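Local coordinates for germination protein YpeB (Bacillus megaterium QM B1551, PDB 5BOI), which takes part in the germination of Bacillus spores, its C-terminal PepSY-containing part, the piece in this chain, probably having an inhibitory role, at residues 125-133 and 184-192. Sequence-based numbering, arbitrary orientation.
Sequences ESGVRIYPD and MEERLAIIT. With SO4 (sulfate ion), chain B; SO4 (sulfate ion), chain C.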
loop_
_atom_site.group_PDB
_atom_site.type_symbol
_atom_site.label_atom_id
_atom_site.label_comp_id
_atom_site.label_asym_id
_atom_site.label_seq_id
_atom_site.Cartn_x
_atom_site.Cartn_y
_atom_site.Cartn_z
ATOM N N GLU A 125 3.741 12.002 11.700
ATOM C CA GLU A 125 3.392 13.421 11.875
ATOM C C GLU A 125 4.464 14.323 11.263
ATOM O O GLU A 125 4.151 15.266 10.553
ATOM C CB GLU A 125 3.207 13.709 13.370
ATOM C CG GLU A 125 2.944 15.150 13.740
ATOM C CD GLU A 125 2.783 15.315 15.242
ATOM O OE1 GLU A 125 3.686 15.899 15.877
ATOM O OE2 GLU A 125 1.755 14.850 15.780
ATOM N N SER A 126 5.732 13.972 11.479
ATOM C CA SER A 126 6.852 14.779 10.987
ATOM C C SER A 126 7.365 14.333 9.609
ATOM O O SER A 126 8.321 14.910 9.090
ATOM C CB SER A 126 8.003 14.770 12.009
ATOM O OG SER A 126 8.645 13.497 12.076
ATOM N N GLY A 127 6.724 13.343 8.992
ATOM C CA GLY A 127 7.035 13.037 7.611
ATOM C C GLY A 127 7.942 11.830 7.433
ATOM O O GLY A 127 8.329 11.517 6.298
ATOM N N VAL A 128 8.243 11.129 8.521
ATOM C CA VAL A 128 9.055 9.903 8.395
ATOM C C VAL A 128 8.238 8.803 7.679
ATOM O O VAL A 128 7.089 8.530 8.051
ATOM C CB VAL A 128 9.538 9.390 9.766
ATOM C CG1 VAL A 128 10.425 8.144 9.578
ATOM C CG2 VAL A 128 10.315 10.483 10.526
ATOM N N ARG A 129 8.816 8.173 6.657
ATOM C CA ARG A 129 8.109 7.133 5.889
ATOM C C ARG A 129 8.307 5.759 6.524
ATOM O O ARG A 129 9.440 5.300 6.670
ATOM C CB ARG A 129 8.594 7.118 4.442
ATOM C CG ARG A 129 8.038 8.325 3.693
ATOM C CD ARG A 129 8.680 8.628 2.363
ATOM N NE ARG A 129 8.271 9.971 1.949
ATOM C CZ ARG A 129 8.469 10.487 0.743
ATOM N NH1 ARG A 129 9.081 9.778 -0.198
ATOM N NH2 ARG A 129 8.048 11.719 0.481
ATOM N N ILE A 130 7.211 5.120 6.908
ATOM C CA ILE A 130 7.284 3.842 7.607
ATOM C C ILE A 130 6.980 2.742 6.593
ATOM O O ILE A 130 5.821 2.362 6.388
ATOM C CB ILE A 130 6.282 3.752 8.775
ATOM C CG1 ILE A 130 6.334 4.992 9.672
ATOM C CG2 ILE A 130 6.476 2.474 9.554
ATOM C CD1 ILE A 130 7.657 5.210 10.354
ATOM N N TYR A 131 8.018 2.258 5.933
ATOM C CA TYR A 131 7.818 1.291 4.857
ATOM C C TYR A 131 7.129 -0.035 5.254
ATOM O O TYR A 131 6.379 -0.575 4.444
ATOM C CB TYR A 131 9.159 1.031 4.152
ATOM C CG TYR A 131 9.463 2.129 3.154
ATOM C CD1 TYR A 131 10.042 3.323 3.562
ATOM C CD2 TYR A 131 9.170 1.969 1.811
ATOM C CE1 TYR A 131 10.300 4.332 2.656
ATOM C CE2 TYR A 131 9.429 2.954 0.902
ATOM C CZ TYR A 131 9.970 4.126 1.312
ATOM O OH TYR A 131 10.205 5.097 0.371
ATOM N N PRO A 132 7.339 -0.549 6.487
ATOM C CA PRO A 132 6.589 -1.754 6.892
ATOM C C PRO A 132 5.063 -1.578 6.923
ATOM O O PRO A 132 4.327 -2.549 6.746
ATOM C CB PRO A 132 7.109 -2.026 8.307
ATOM C CG PRO A 132 8.487 -1.430 8.321
ATOM C CD PRO A 132 8.381 -0.202 7.479
ATOM N N ASP A 133 4.605 -0.354 7.148
ATOM C CA ASP A 133 3.181 -0.061 7.303
ATOM C C ASP A 133 2.575 0.332 5.952
ATOM O O ASP A 133 2.381 1.521 5.652
ATOM C CB ASP A 133 2.985 1.050 8.339
ATOM C CG ASP A 133 3.430 0.622 9.741
ATOM O OD1 ASP A 133 4.106 -0.426 9.857
ATOM O OD2 ASP A 133 3.119 1.325 10.720
ATOM N N MET A 184 17.613 13.694 -6.110
ATOM C CA MET A 184 16.486 14.573 -6.397
ATOM C C MET A 184 15.648 14.820 -5.143
ATOM O O MET A 184 14.965 15.833 -5.027
ATOM C CB MET A 184 15.627 13.976 -7.511
ATOM C CG MET A 184 16.382 13.850 -8.829
ATOM S SD MET A 184 15.699 12.601 -9.941
ATOM C CE MET A 184 14.006 12.473 -9.364
ATOM N N GLU A 185 15.733 13.907 -4.183
ATOM C CA GLU A 185 14.908 13.995 -2.984
ATOM C C GLU A 185 15.526 13.231 -1.811
ATOM O O GLU A 185 16.152 12.188 -2.009
ATOM C CB GLU A 185 13.510 13.459 -3.280
ATOM C CG GLU A 185 12.569 13.553 -2.103
ATOM C CD GLU A 185 11.114 13.645 -2.523
ATOM O OE1 GLU A 185 10.847 14.151 -3.635
ATOM O OE2 GLU A 185 10.242 13.224 -1.734
ATOM N N GLU A 186 15.341 13.746 -0.602
ATOM C CA GLU A 186 15.785 13.041 0.608
ATOM C C GLU A 186 14.756 13.167 1.729
ATOM O O GLU A 186 14.264 14.264 1.987
ATOM C CB GLU A 186 17.136 13.600 1.089
ATOM C CG GLU A 186 17.639 13.030 2.429
ATOM C CD GLU A 186 16.983 13.684 3.645
ATOM O OE1 GLU A 186 16.803 14.917 3.629
ATOM O OE2 GLU A 186 16.637 12.968 4.608
ATOM N N ARG A 187 14.480 12.060 2.416
ATOM C CA ARG A 187 13.574 12.027 3.569
ATOM C C ARG A 187 14.090 11.041 4.616
ATOM O O ARG A 187 14.940 10.216 4.302
ATOM C CB ARG A 187 12.171 11.601 3.143
ATOM C CG ARG A 187 11.463 12.551 2.175
ATOM C CD ARG A 187 11.129 13.903 2.826
ATOM N NE ARG A 187 10.245 14.684 1.954
ATOM C CZ ARG A 187 10.648 15.388 0.903
ATOM N NH1 ARG A 187 11.932 15.450 0.584
ATOM N NH2 ARG A 187 9.753 16.052 0.171
ATOM N N LEU A 188 13.573 11.098 5.843
ATOM C CA LEU A 188 13.839 10.016 6.813
ATOM C C LEU A 188 12.849 8.870 6.633
ATOM O O LEU A 188 11.703 9.076 6.222
ATOM C CB LEU A 188 13.749 10.524 8.247
ATOM C CG LEU A 188 14.955 11.264 8.803
ATOM C CD1 LEU A 188 14.550 11.946 10.096
ATOM C CD2 LEU A 188 16.105 10.278 9.094
ATOM N N ALA A 189 13.284 7.649 6.924
ATOM C CA ALA A 189 12.428 6.487 6.685
ATOM C C ALA A 189 12.798 5.354 7.634
ATOM O O ALA A 189 13.945 5.264 8.090
ATOM C CB ALA A 189 12.532 6.034 5.235
ATOM N N ILE A 190 11.808 4.531 7.966
ATOM C CA ILE A 190 12.020 3.301 8.714
ATOM C C ILE A 190 11.818 2.124 7.764
ATOM O O ILE A 190 10.796 2.040 7.090
ATOM C CB ILE A 190 11.055 3.164 9.893
ATOM C CG1 ILE A 190 11.403 4.185 10.979
ATOM C CG2 ILE A 190 11.086 1.740 10.448
ATOM C CD1 ILE A 190 10.445 4.173 12.132
ATOM N N ILE A 191 12.807 1.237 7.693
ATOM C CA ILE A 191 12.653 0.004 6.939
ATOM C C ILE A 191 13.171 -1.113 7.824
ATOM O O ILE A 191 13.746 -0.860 8.904
ATOM C CB ILE A 191 13.448 -0.001 5.605
ATOM C CG1 ILE A 191 14.958 0.079 5.880
ATOM C CG2 ILE A 191 12.974 1.098 4.656
ATOM C CD1 ILE A 191 15.834 -0.144 4.650
ATOM N N THR A 192 12.997 -2.351 7.371
ATOM C CA THR A 192 13.758 -3.435 7.984
ATOM C C THR A 192 15.134 -3.511 7.344
ATOM O O THR A 192 15.314 -3.116 6.193
ATOM C CB THR A 192 13.058 -4.777 7.841
ATOM O OG1 THR A 192 12.867 -5.050 6.448
ATOM C CG2 THR A 192 11.695 -4.737 8.556
HETATM S S SO4 B . 7.138 11.703 14.746
HETATM O O1 SO4 B . 6.440 10.508 15.209
HETATM O O2 SO4 B . 7.747 11.451 13.447
HETATM O O3 SO4 B . 6.175 12.799 14.644
HETATM O O4 SO4 B . 8.181 12.063 15.701
HETATM S S SO4 C . 6.274 15.987 2.405
HETATM O O1 SO4 C . 5.551 14.935 3.119
HETATM O O2 SO4 C . 6.999 15.410 1.277
HETATM O O3 SO4 C . 7.221 16.652 3.303
HETATM O O4 SO4 C . 5.305 16.960 1.895
#
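Arg129 and Ile130 pair in parallel with Ala189 and Ile190, a short stretch of parallel beta pairing, two bridges long, between different PepSY-family regions of the chain. Strand 129-130 lies between strands 115-123 and 182-192 and so carries the hydrogen bonding from one region to the next. Arg129 bonds Leu188 O through its N at 3.1 Å and receives Ile190 N on its O at 2.8 Å; Tyr131 N then reaches Ile190 O at 3.0 Å. From Ile130 to Asp133 the chain then makes a type I turn, closed by Asp133 N on Ile130 O.

On one face of the pairing Ile130 and Ile190 lie side by side, their CD1 methyls pressed to 3.5 Å, closer than carbons usually come. Ile130 CG1 stands beside the backbone N, anti to the carbonyl carbon (chi1 -48°), and a second bend at chi2 brings CD1 back toward the neighbouring strand. Val128 CG1 adds to this apolar patch against Ile190 CG1. Beyond the bridges, the ring of Tyr131 meets Ala189 CB at its edge, CE1 to CB 3.8 Å, while Phe216 of strand 211-218 packs edge-to-face with it.

On the face shared with Ala189, the chain of Arg129 runs extended from CG to NE, and its guanidinium takes Arg187 CG over one face. Its NH2 makes a weak, bent salt bridge to Glu185 OE2 at 3.5 Å. The same oxygen sits over the guanidinium face of Arg187, whose NH2 bonds O2 of the chain C sulfate at 3.0 Å. An alanine in place of Arg129 would probably take from Glu185 OE2 one of the two guanidinium groups near it and uncover Arg187 CG. The joint therefore combines firm backbone bonds with a loose charged cluster, where the carboxylate and the sulfate, probably from the crystallisation liquor, are likely to offset the two neighbouring positive charges.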